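Local coordinates for spindle assembly checkpoint serine/threonine-protein kinase BUB1 (Saccharomyces cerevisiae, PDB 3ESL), which phosphorylates serine and threonine residues and acts in the spindle assembly checkpoint, which delays anaphase until chromosomes are bioriented, and is seen here as its all-helical N-terminal TPR-type domain, at residues 65-68 and 69-72; 99-102 and 103-107. All coordinates share one frame; numbering follows the deposited sequence. Where two conformers were deposited one is given.

Interaction 1 (65-68 and 69-72)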
ATOM      1  N   ILE A  65      -1.887  -6.062  -9.278  1.00 20.78           N
ATOM      2  CA  ILE A  65      -2.885  -6.950  -9.897  1.00 21.13           C
ATOM      3  C   ILE A  65      -2.332  -8.355 -10.114  1.00 22.74           C
ATOM      4  O   ILE A  65      -3.005  -9.346  -9.823  1.00 24.22           O
ATOM      5  CB  ILE A  65      -3.424  -6.335 -11.220  1.00 26.53           C
ATOM      6  CG1 ILE A  65      -4.269  -5.093 -10.914  1.00 31.12           C
ATOM      7  CG2 ILE A  65      -4.216  -7.375 -12.053  1.00 25.65           C
ATOM      8  CD1 ILE A  65      -5.500  -5.360 -10.054  1.00 37.63           C
ATOM      9  N   TYR A  66      -1.094  -8.444 -10.595  1.00 18.73           N
ATOM     10  CA  TYR A  66      -0.490  -9.745 -10.869  1.00 20.48           C
ATOM     11  C   TYR A  66      -0.242 -10.561  -9.595  1.00 21.59           C
ATOM     12  O   TYR A  66      -0.495 -11.769  -9.554  1.00 22.85           O
ATOM     13  CB  TYR A  66       0.814  -9.572 -11.629  1.00 22.48           C
ATOM     14  CG  TYR A  66       1.366 -10.859 -12.198  1.00 23.86           C
ATOM     15  CD1 TYR A  66       0.951 -11.314 -13.450  1.00 27.15           C
ATOM     16  CD2 TYR A  66       2.302 -11.611 -11.497  1.00 23.36           C
ATOM     17  CE1 TYR A  66       1.460 -12.487 -13.981  1.00 30.41           C
ATOM     18  CE2 TYR A  66       2.810 -12.790 -12.017  1.00 26.15           C
ATOM     19  CZ  TYR A  66       2.389 -13.219 -13.259  1.00 27.66           C
ATOM     20  OH  TYR A  66       2.902 -14.389 -13.785  1.00 30.57           O
ATOM     21  N   ILE A  67       0.242  -9.889  -8.558  1.00 20.70           N
ATOM     22  CA  ILE A  67       0.695 -10.568  -7.355  1.00 20.04           C
ATOM     23  C   ILE A  67      -0.449 -10.789  -6.331  1.00 23.60           C
ATOM     24  O   ILE A  67      -0.375 -11.715  -5.512  1.00 22.30           O
ATOM     25  CB  ILE A  67       1.901  -9.802  -6.723  1.00 20.38           C
ATOM     26  CG1 ILE A  67       3.070  -9.663  -7.726  1.00 20.00           C
ATOM     27  CG2 ILE A  67       2.326 -10.435  -5.377  1.00 18.91           C
ATOM     28  CD1 ILE A  67       3.861 -10.961  -8.029  1.00 23.86           C
ATOM     29  N   GLN A  68      -1.515  -9.986  -6.411  1.00 21.86           N
ATOM     30  CA  GLN A  68      -2.551  -9.940  -5.349  1.00 24.11           C
ATOM     31  C   GLN A  68      -3.242 -11.267  -4.999  1.00 30.01           C
ATOM     32  O   GLN A  68      -3.614 -11.480  -3.842  1.00 33.21           O
ATOM     33  CB  GLN A  68      -3.628  -8.889  -5.636  1.00 26.10           C
ATOM     34  CG  GLN A  68      -4.496  -9.190  -6.877  1.00 26.50           C
ATOM     35  CD  GLN A  68      -5.686  -8.255  -7.039  1.00 30.76           C
ATOM     36  OE1 GLN A  68      -6.378  -8.283  -8.068  1.00 34.50           O
ATOM     37  NE2 GLN A  68      -5.931  -7.424  -6.034  1.00 31.22           N
ATOM     38  N   ASP A  69      -3.439 -12.131  -5.982  1.00 32.12           N
ATOM     39  CA  ASP A  69      -4.184 -13.369  -5.714  1.00 37.23           C
ATOM     40  C   ASP A  69      -3.264 -14.541  -5.359  1.00 37.84           C
ATOM     41  O   ASP A  69      -3.746 -15.634  -5.025  1.00 36.74           O
ATOM     42  CB  ASP A  69      -5.149 -13.712  -6.858  1.00 40.90           C
ATOM     43  CG  ASP A  69      -6.394 -12.810  -6.881  1.00 44.02           C
ATOM     44  OD1 ASP A  69      -6.941 -12.487  -5.803  1.00 47.70           O
ATOM     45  OD2 ASP A  69      -6.835 -12.439  -7.986  1.00 46.43           O
ATOM     46  N   MET A  70      -1.948 -14.296  -5.409  1.00 30.76           N
ATOM     47  CA  MET A  70      -0.959 -15.248  -4.921  1.00 26.80           C
ATOM     48  C   MET A  70      -0.918 -15.143  -3.400  1.00 27.83           C
ATOM     49  O   MET A  70      -0.325 -14.194  -2.843  1.00 26.30           O
ATOM     50  CB  MET A  70       0.428 -14.955  -5.502  1.00 27.65           C
ATOM     51  CG  MET A  70       0.537 -15.170  -7.001  1.00 27.36           C
ATOM     52  SD  MET A  70       2.195 -14.783  -7.579  1.00 28.41           S
ATOM     53  CE  MET A  70       2.060 -15.226  -9.306  1.00 31.32           C
ATOM     54  N   GLU A  71      -1.539 -16.119  -2.744  0.50 25.85           N
ATOM     55  CA  GLU A  71      -1.664 -16.150  -1.286  0.50 27.61           C
ATOM     56  C   GLU A  71      -0.316 -16.148  -0.577  0.50 25.12           C
ATOM     57  O   GLU A  71      -0.200 -15.669   0.559  0.50 23.44           O
ATOM     58  CB  GLU A  71      -2.477 -17.372  -0.848  0.50 30.09           C
ATOM     59  CG  GLU A  71      -3.949 -17.303  -1.235  0.50 34.36           C
ATOM     60  CD  GLU A  71      -4.743 -18.510  -0.764  0.50 34.99           C
ATOM     61  OE1 GLU A  71      -4.515 -19.626  -1.287  0.50 38.89           O
ATOM     62  OE2 GLU A  71      -5.606 -18.336   0.120  0.50 39.25           O
ATOM     63  N   THR A  72       0.698 -16.688  -1.251  1.00 21.86           N
ATOM     64  CA  THR A  72       2.039 -16.789  -0.678  1.00 22.60           C
ATOM     65  C   THR A  72       2.636 -15.404  -0.398  1.00 20.24           C
ATOM     66  O   THR A  72       3.481 -15.278   0.481  1.00 19.37           O
ATOM     67  CB  THR A  72       3.020 -17.585  -1.563  1.00 20.99           C
ATOM     68  OG1 THR A  72       3.297 -16.845  -2.758  1.00 20.35           O
ATOM     69  CG2 THR A  72       2.475 -18.994  -1.918  1.00 20.02           C
TER
HETATM   70  O   HOH W   1      -1.768 -11.818  -1.884  1.00 34.79           O
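Ile-67 and Met-70 close a type I beta turn at the C-terminal end of helix 49-67, with Met-70 N donating to Ile-67 O over 3.0 Å. On one side of this turn the Met-70 side chain runs back over the helix it has just left. Its CG lies anti to the carbonyl carbon (chi1 -66°) and the chain is extended beyond, which carries SD to 4.2 Å from Ile-67 CD1 and the methyl CE to 3.7 Å from Tyr-66 CE2. CE reaches the tyrosine ring obliquely, while Ile-67 CD1 lies in the plane of that ring at its edge. Gln-68 and Asp-69, at the two middle positions, send their side chains out together, side by side, with amide and carboxylate planes 28° apart. Gln-68 OE1 and Asp-69 OD2, both acceptors, keep 4.2 Å between them, and the two groups find partners on helix 95-108: Asp-69 OD1 makes a salt bridge with Lys-108, and Gln-68 NE2 a weak hydrogen bond with Tyr-104 OH. A water donates to Gln-68 O at 2.7 Å and to Met-70 O at 2.9 Å. The turn thus has an apolar side, folded back on its own helix, and a polar one that ties it to another, where the ammonium of Lys-108 would probably offset the carboxylate's charge.

Interaction 2 (99-102 and 103-107); sequences ENTF and KYMFN
Residues 99-107, most of helix 95-108 in the all-alpha TPR-type domain, form a regular alpha-helical run in which residues 99-102 accept from residues four further on. Lys-103 N donates to Glu-99 O and Tyr-104 N to Asn-100 O, each at 2.9 Å; Met-105 N meets Thr-101 O at 3.0 Å in an almost straight bond (178°), and Phe-106 N closes on Phe-102 O. The Lys-103 side chain folds back along the previous turn: with CG anti to the carbonyl carbon (chi1 -71°) and the chain extended as far as CD, this atom comes to 3.9 Å from Glu-99 CG and 4.0 Å from Asn-100 OD1, and the bend at chi3 then turns CE and NZ. Its ammonium does not pair with Glu-99, since Lys-103 NZ and Glu-99 OE1 stay 4.9 Å apart; both residues instead grip Arg-185, Glu-99 by a salt bridge to the guanidinium and Lys-103 by a hydrogen bond to the carbonyl oxygen. An alanine in place of Lys-103 would probably leave that carbonyl without this donor and take away the methylene that lies against Glu-99 CG. Elsewhere on the helix, Met-105 SD packs 4.2 Å from Thr-101 CG2 and makes an oblique Met-aromatic contact with Phe-102, 5.2 Å from the ring centroid and 43° off its normal. Neighbouring helices pack on several sides: Thr-101 and Met-105 touch Trp-83 of helix 77-90, Phe-102 stacks on Phe-121 of helix 115-127, and Tyr-104 reaches Ile-195 of helix 193-200.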
ATOM      1  N   GLU A  99      -8.593   5.004   1.666  1.00 18.02           N
ATOM      2  CA  GLU A  99      -9.200   4.132   2.660  1.00 20.79           C
ATOM      3  C   GLU A  99      -9.727   2.844   2.007  1.00 20.08           C
ATOM      4  O   GLU A  99      -9.570   1.755   2.558  1.00 20.63           O
ATOM      5  CB  GLU A  99     -10.321   4.841   3.429  1.00 21.17           C
ATOM      6  CG  GLU A  99     -10.831   3.987   4.567  1.00 23.39           C
ATOM      7  CD  GLU A  99     -12.024   4.568   5.292  1.00 32.30           C
ATOM      8  OE1 GLU A  99     -12.990   4.989   4.627  1.00 31.02           O
ATOM      9  OE2 GLU A  99     -11.989   4.579   6.544  1.00 36.31           O
ATOM     10  N   ASN A 100     -10.335   2.976   0.831  1.00 20.33           N
ATOM     11  CA  ASN A 100     -10.853   1.804   0.131  1.00 19.66           C
ATOM     12  C   ASN A 100      -9.752   0.819  -0.258  1.00 19.10           C
ATOM     13  O   ASN A 100      -9.971  -0.391  -0.276  1.00 20.46           O
ATOM     14  CB  ASN A 100     -11.651   2.208  -1.102  1.00 23.28           C
ATOM     15  CG  ASN A 100     -13.001   2.799  -0.744  1.00 27.63           C
ATOM     16  OD1 ASN A 100     -13.438   2.739   0.413  1.00 28.14           O
ATOM     17  ND2 ASN A 100     -13.672   3.375  -1.737  1.00 31.21           N
ATOM     18  N   THR A 101      -8.577   1.353  -0.569  1.00 19.01           N
ATOM     19  CA  THR A 101      -7.422   0.504  -0.863  1.00 19.02           C
ATOM     20  C   THR A 101      -7.015  -0.266   0.392  1.00 18.73           C
ATOM     21  O   THR A 101      -6.850  -1.487   0.330  1.00 17.19           O
ATOM     22  CB  THR A 101      -6.253   1.308  -1.470  1.00 18.29           C
ATOM     23  OG1 THR A 101      -6.718   2.010  -2.630  1.00 21.23           O
ATOM     24  CG2 THR A 101      -5.110   0.368  -1.902  1.00 20.70           C
ATOM     25  N   PHE A 102      -6.900   0.420   1.539  1.00 18.84           N
ATOM     26  CA  PHE A 102      -6.574  -0.291   2.777  1.00 19.59           C
ATOM     27  C   PHE A 102      -7.632  -1.343   3.133  1.00 19.45           C
ATOM     28  O   PHE A 102      -7.302  -2.441   3.583  1.00 18.75           O
ATOM     29  CB  PHE A 102      -6.411   0.673   3.949  1.00 19.79           C
ATOM     30  CG  PHE A 102      -5.083   1.380   3.991  1.00 21.44           C
ATOM     31  CD1 PHE A 102      -3.924   0.695   4.347  1.00 20.88           C
ATOM     32  CD2 PHE A 102      -5.013   2.756   3.752  1.00 19.72           C
ATOM     33  CE1 PHE A 102      -2.685   1.371   4.416  1.00 21.28           C
ATOM     34  CE2 PHE A 102      -3.800   3.439   3.809  1.00 19.19           C
ATOM     35  CZ  PHE A 102      -2.625   2.736   4.147  1.00 21.05           C
ATOM     36  N   LYS A 103      -8.903  -0.995   2.942  1.00 20.27           N
ATOM     37  CA  LYS A 103     -10.010  -1.915   3.199  1.00 20.70           C
ATOM     38  C   LYS A 103      -9.988  -3.164   2.304  1.00 19.10           C
ATOM     39  O   LYS A 103     -10.298  -4.276   2.758  1.00 21.60           O
ATOM     40  CB  LYS A 103     -11.347  -1.177   3.044  1.00 22.42           C
ATOM     41  CG  LYS A 103     -11.602  -0.202   4.168  1.00 21.73           C
ATOM     42  CD  LYS A 103     -12.776   0.710   3.849  1.00 29.90           C
ATOM     43  CE  LYS A 103     -14.029  -0.106   3.586  1.00 33.07           C
ATOM     44  NZ  LYS A 103     -15.282   0.670   3.861  1.00 38.25           N
ATOM     45  N   TYR A 104      -9.622  -2.967   1.043  1.00 19.91           N
ATOM     46  CA  TYR A 104      -9.502  -4.055   0.078  1.00 19.99           C
ATOM     47  C   TYR A 104      -8.374  -5.010   0.475  1.00 20.60           C
ATOM     48  O   TYR A 104      -8.549  -6.231   0.510  1.00 22.47           O
ATOM     49  CB  TYR A 104      -9.239  -3.455  -1.295  1.00 21.42           C
ATOM     50  CG  TYR A 104      -9.015  -4.435  -2.418  1.00 22.67           C
ATOM     51  CD1 TYR A 104     -10.096  -4.997  -3.107  1.00 26.66           C
ATOM     52  CD2 TYR A 104      -7.723  -4.765  -2.829  1.00 22.19           C
ATOM     53  CE1 TYR A 104      -9.890  -5.876  -4.168  1.00 27.20           C
ATOM     54  CE2 TYR A 104      -7.506  -5.642  -3.889  1.00 25.86           C
ATOM     55  CZ  TYR A 104      -8.599  -6.191  -4.551  1.00 27.31           C
ATOM     56  OH  TYR A 104      -8.401  -7.058  -5.604  1.00 28.88           O
ATOM     57  N   MET A 105      -7.211  -4.438   0.778  1.00 20.79           N
ATOM     58  CA  MET A 105      -6.106  -5.202   1.353  1.00 19.83           C
ATOM     59  C   MET A 105      -6.541  -5.998   2.603  1.00 20.56           C
ATOM     60  O   MET A 105      -6.259  -7.190   2.715  1.00 21.53           O
ATOM     61  CB  MET A 105      -4.969  -4.248   1.710  1.00 18.54           C
ATOM     62  CG  MET A 105      -4.353  -3.549   0.492  1.00 17.19           C
ATOM     63  SD  MET A 105      -3.390  -2.111   1.042  1.00 19.55           S
ATOM     64  CE  MET A 105      -2.003  -2.932   1.807  1.00 19.93           C
ATOM     65  N   PHE A 106      -7.232  -5.334   3.526  1.00 19.44           N
ATOM     66  CA  PHE A 106      -7.679  -5.978   4.768  1.00 22.07           C
ATOM     67  C   PHE A 106      -8.555  -7.201   4.447  1.00 22.30           C
ATOM     68  O   PHE A 106      -8.349  -8.290   4.978  1.00 22.19           O
ATOM     69  CB  PHE A 106      -8.429  -4.982   5.655  1.00 25.65           C
ATOM     70  CG  PHE A 106      -8.749  -5.519   7.028  1.00 27.28           C
ATOM     71  CD1 PHE A 106      -7.798  -5.481   8.046  1.00 31.57           C
ATOM     72  CD2 PHE A 106      -9.999  -6.067   7.297  1.00 28.85           C
ATOM     73  CE1 PHE A 106      -8.087  -5.986   9.323  1.00 32.16           C
ATOM     74  CE2 PHE A 106     -10.302  -6.573   8.569  1.00 31.02           C
ATOM     75  CZ  PHE A 106      -9.340  -6.531   9.581  1.00 32.34           C
ATOM     76  N   ASN A 107      -9.499  -7.007   3.529  1.00 23.16           N
ATOM     77  CA  ASN A 107     -10.408  -8.074   3.091  1.00 26.46           C
ATOM     78  C   ASN A 107      -9.683  -9.275   2.477  1.00 29.20           C
ATOM     79  O   ASN A 107     -10.110 -10.418   2.652  1.00 29.78           O
ATOM     80  CB  ASN A 107     -11.413  -7.522   2.083  1.00 28.12           C
ATOM     81  CG  ASN A 107     -12.470  -8.555   1.678  1.00 29.42           C
ATOM     82  OD1 ASN A 107     -12.509  -9.011   0.531  1.00 31.94           O
ATOM     83  ND2 ASN A 107     -13.312  -8.929   2.623  1.00 31.26           N
TER

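Overall arrangement
Interaction 2 lies in the core, within a single unbroken helix, while interaction 1 is partly buried at the end of an earlier one, their centres about 15 Å apart. The difference shows in the bonding: residues 99-107 repeat the same backbone bond turn after turn, whereas residues 65-72 have one turn bond and a bridging water. A methionine meets an aromatic ring in both, by its methyl carbon at the turn and by the sulfur atom in the helix. The two regions also touch directly, for the polar side of the turn faces the helix that holds interaction 2.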